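Local coordinates for signal transduction protein PmrD (Escherichia coli, PDB 4HN7) that binds the phosphorylated response regulator BasR and thereby mediates induction of BasR-activated genes, giving polymyxin resistance in some natural isolates, at residues A[74-77]-A[78-81]. Residues are numbered along the deposited sequence; the frame is centred on the assembly and turned at random.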
ATOM      1  N   PRO A  74      25.261  -5.397  16.272  1.00 79.31           N
ATOM      2  CA  PRO A  74      24.807  -4.974  17.610  1.00 77.96           C
ATOM      3  C   PRO A  74      24.901  -3.453  17.888  1.00 82.02           C
ATOM      4  O   PRO A  74      23.943  -2.847  18.379  1.00 87.28           O
ATOM      5  CB  PRO A  74      25.759  -5.719  18.505  1.00 80.35           C
ATOM      6  CG  PRO A  74      25.952  -7.019  17.782  1.00 81.76           C
ATOM      7  CD  PRO A  74      25.856  -6.743  16.318  1.00 77.74           C
ATOM      8  N   ASP A  75      26.029  -2.838  17.553  1.00 86.78           N
ATOM      9  CA  ASP A  75      26.223  -1.393  17.784  1.00 97.86           C
ATOM     10  C   ASP A  75      25.373  -0.527  16.852  1.00 94.66           C
ATOM     11  O   ASP A  75      24.723   0.419  17.296  1.00103.33           O
ATOM     12  CB  ASP A  75      27.720  -0.999  17.638  1.00117.60           C
ATOM     13  CG  ASP A  75      28.519  -1.079  18.975  1.00120.71           C
ATOM     14  OD1 ASP A  75      28.818  -2.212  19.462  1.00109.78           O
ATOM     15  OD2 ASP A  75      28.864   0.013  19.513  1.00121.28           O
ATOM     16  N   GLU A  76      25.412  -0.861  15.559  1.00 99.43           N
ATOM     17  CA  GLU A  76      24.620  -0.207  14.501  1.00 83.83           C
ATOM     18  C   GLU A  76      23.139  -0.209  14.789  1.00 72.90           C
ATOM     19  O   GLU A  76      22.429   0.696  14.374  1.00 71.17           O
ATOM     20  CB  GLU A  76      24.867  -0.889  13.151  1.00 92.02           C
ATOM     21  CG  GLU A  76      24.016  -0.417  11.975  1.00100.45           C
ATOM     22  CD  GLU A  76      24.278   1.010  11.544  1.00105.02           C
ATOM     23  OE1 GLU A  76      24.922   1.762  12.296  1.00106.22           O
ATOM     24  OE2 GLU A  76      23.825   1.382  10.444  1.00110.40           O
ATOM     25  N   TRP A  77      22.652  -1.228  15.479  1.00 71.90           N
ATOM     26  CA  TRP A  77      21.273  -1.176  15.899  1.00 74.01           C
ATOM     27  C   TRP A  77      21.148  -0.012  16.892  1.00 78.17           C
ATOM     28  O   TRP A  77      20.314   0.858  16.699  1.00 82.82           O
ATOM     29  CB  TRP A  77      20.702  -2.543  16.390  1.00 70.93           C
ATOM     30  CG  TRP A  77      19.238  -2.614  16.079  1.00 74.03           C
ATOM     31  CD1 TRP A  77      18.623  -2.474  14.836  1.00 78.76           C
ATOM     32  CD2 TRP A  77      18.210  -2.734  17.001  1.00 72.85           C
ATOM     33  NE1 TRP A  77      17.264  -2.506  14.960  1.00 72.19           N
ATOM     34  CE2 TRP A  77      16.982  -2.662  16.283  1.00 75.78           C
ATOM     35  CE3 TRP A  77      18.186  -2.898  18.364  1.00 80.78           C
ATOM     36  CZ2 TRP A  77      15.778  -2.760  16.892  1.00 84.21           C
ATOM     37  CZ3 TRP A  77      16.975  -2.990  18.986  1.00101.86           C
ATOM     38  CH2 TRP A  77      15.780  -2.931  18.251  1.00103.97           C
ATOM     39  N   GLU A  78      22.018   0.092  17.894  1.00 94.12           N
ATOM     40  CA  GLU A  78      21.899   1.239  18.804  1.00 94.09           C
ATOM     41  C   GLU A  78      22.256   2.564  18.146  1.00 85.65           C
ATOM     42  O   GLU A  78      21.553   3.535  18.339  1.00 99.69           O
ATOM     43  CB  GLU A  78      22.638   1.062  20.122  1.00108.87           C
ATOM     44  CG  GLU A  78      22.051   1.950  21.241  1.00129.96           C
ATOM     45  CD  GLU A  78      20.511   2.121  21.207  1.00139.38           C
ATOM     46  OE1 GLU A  78      19.776   1.117  21.051  1.00148.23           O
ATOM     47  OE2 GLU A  78      20.014   3.270  21.346  1.00142.15           O
ATOM     48  N   ARG A  79      23.294   2.620  17.335  1.00 81.98           N
ATOM     49  CA  ARG A  79      23.458   3.783  16.454  1.00 84.12           C
ATOM     50  C   ARG A  79      22.157   4.222  15.746  1.00 89.24           C
ATOM     51  O   ARG A  79      21.924   5.419  15.568  1.00 87.27           O
ATOM     52  CB  ARG A  79      24.497   3.490  15.379  1.00 98.73           C
ATOM     53  CG  ARG A  79      25.934   3.802  15.768  1.00110.55           C
ATOM     54  CD  ARG A  79      26.876   3.723  14.565  1.00114.11           C
ATOM     55  NE  ARG A  79      26.513   4.667  13.496  1.00121.89           N
ATOM     56  CZ  ARG A  79      27.044   5.880  13.298  1.00143.20           C
ATOM     57  NH1 ARG A  79      28.006   6.377  14.085  1.00153.35           N
ATOM     58  NH2 ARG A  79      26.605   6.614  12.284  1.00144.40           N
ATOM     59  N   GLN A  80      21.332   3.252  15.326  1.00 89.56           N
ATOM     60  CA  GLN A  80      20.138   3.495  14.475  1.00 82.07           C
ATOM     61  C   GLN A  80      18.823   3.690  15.241  1.00 81.55           C
ATOM     62  O   GLN A  80      17.904   4.374  14.760  1.00 76.43           O
ATOM     63  CB  GLN A  80      19.976   2.341  13.497  1.00 83.74           C
ATOM     64  CG  GLN A  80      20.616   2.611  12.173  1.00 88.08           C
ATOM     65  CD  GLN A  80      19.991   3.836  11.552  1.00 93.26           C
ATOM     66  OE1 GLN A  80      18.761   3.942  11.430  1.00101.07           O
ATOM     67  NE2 GLN A  80      20.826   4.786  11.185  1.00 99.14           N
ATOM     68  N   CYS A  81      18.745   3.070  16.421  1.00 83.47           N
ATOM     69  CA  CYS A  81      17.683   3.323  17.396  1.00 91.27           C
ATOM     70  C   CYS A  81      17.862   4.673  18.137  1.00109.97           C
ATOM     71  O   CYS A  81      17.024   5.039  18.974  1.00114.34           O
ATOM     72  CB  CYS A  81      17.565   2.141  18.380  1.00 98.57           C
ATOM     73  SG  CYS A  81      16.594   0.717  17.736  1.00110.13           S
TER
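One turn along the helix from W77, C81 places its sulfur over a face of the indole. SG stands 3.6 Å from the centroid of the six-membered ring and only 7° off its normal, a sulfur-aromatic contact in which CZ2 and CE2 are the nearest ring atoms. SG lies anti to the carbonyl carbon of C81 (chi1 -81°), which turns it back along the helix toward the ring. The backbone ties the same two residues together, C81 N donating to W77 O at 2.7 Å; Q80 N also reaches this oxygen, from above its carbonyl plane.

Along R79, CB packs 3.6 Å from E76 OE1. CG passes D75 O at a slightly greater distance, and CD returns to E76 OE1, as near to it as CB. A bend at chi3 then brings NE to that oxygen, a salt bridge at 3.5 Å, a rather long separation. Carboxylate and guanidinium are nearly coplanar, 14° apart, with OE1 at the guanidinium edge. In the backbone, R79 N donates to D75 O.

W77 rests on I31 and M20 of the barrel strands and makes a cation-pi contact with K7, while C81 SG is disulfide-bonded to C9. These i to i+3 and i to i+4 contacts are those of an alpha-helix, here the C-terminal helix 74-84, packed against an antiparallel beta-barrel and covalently fastened to its first strand.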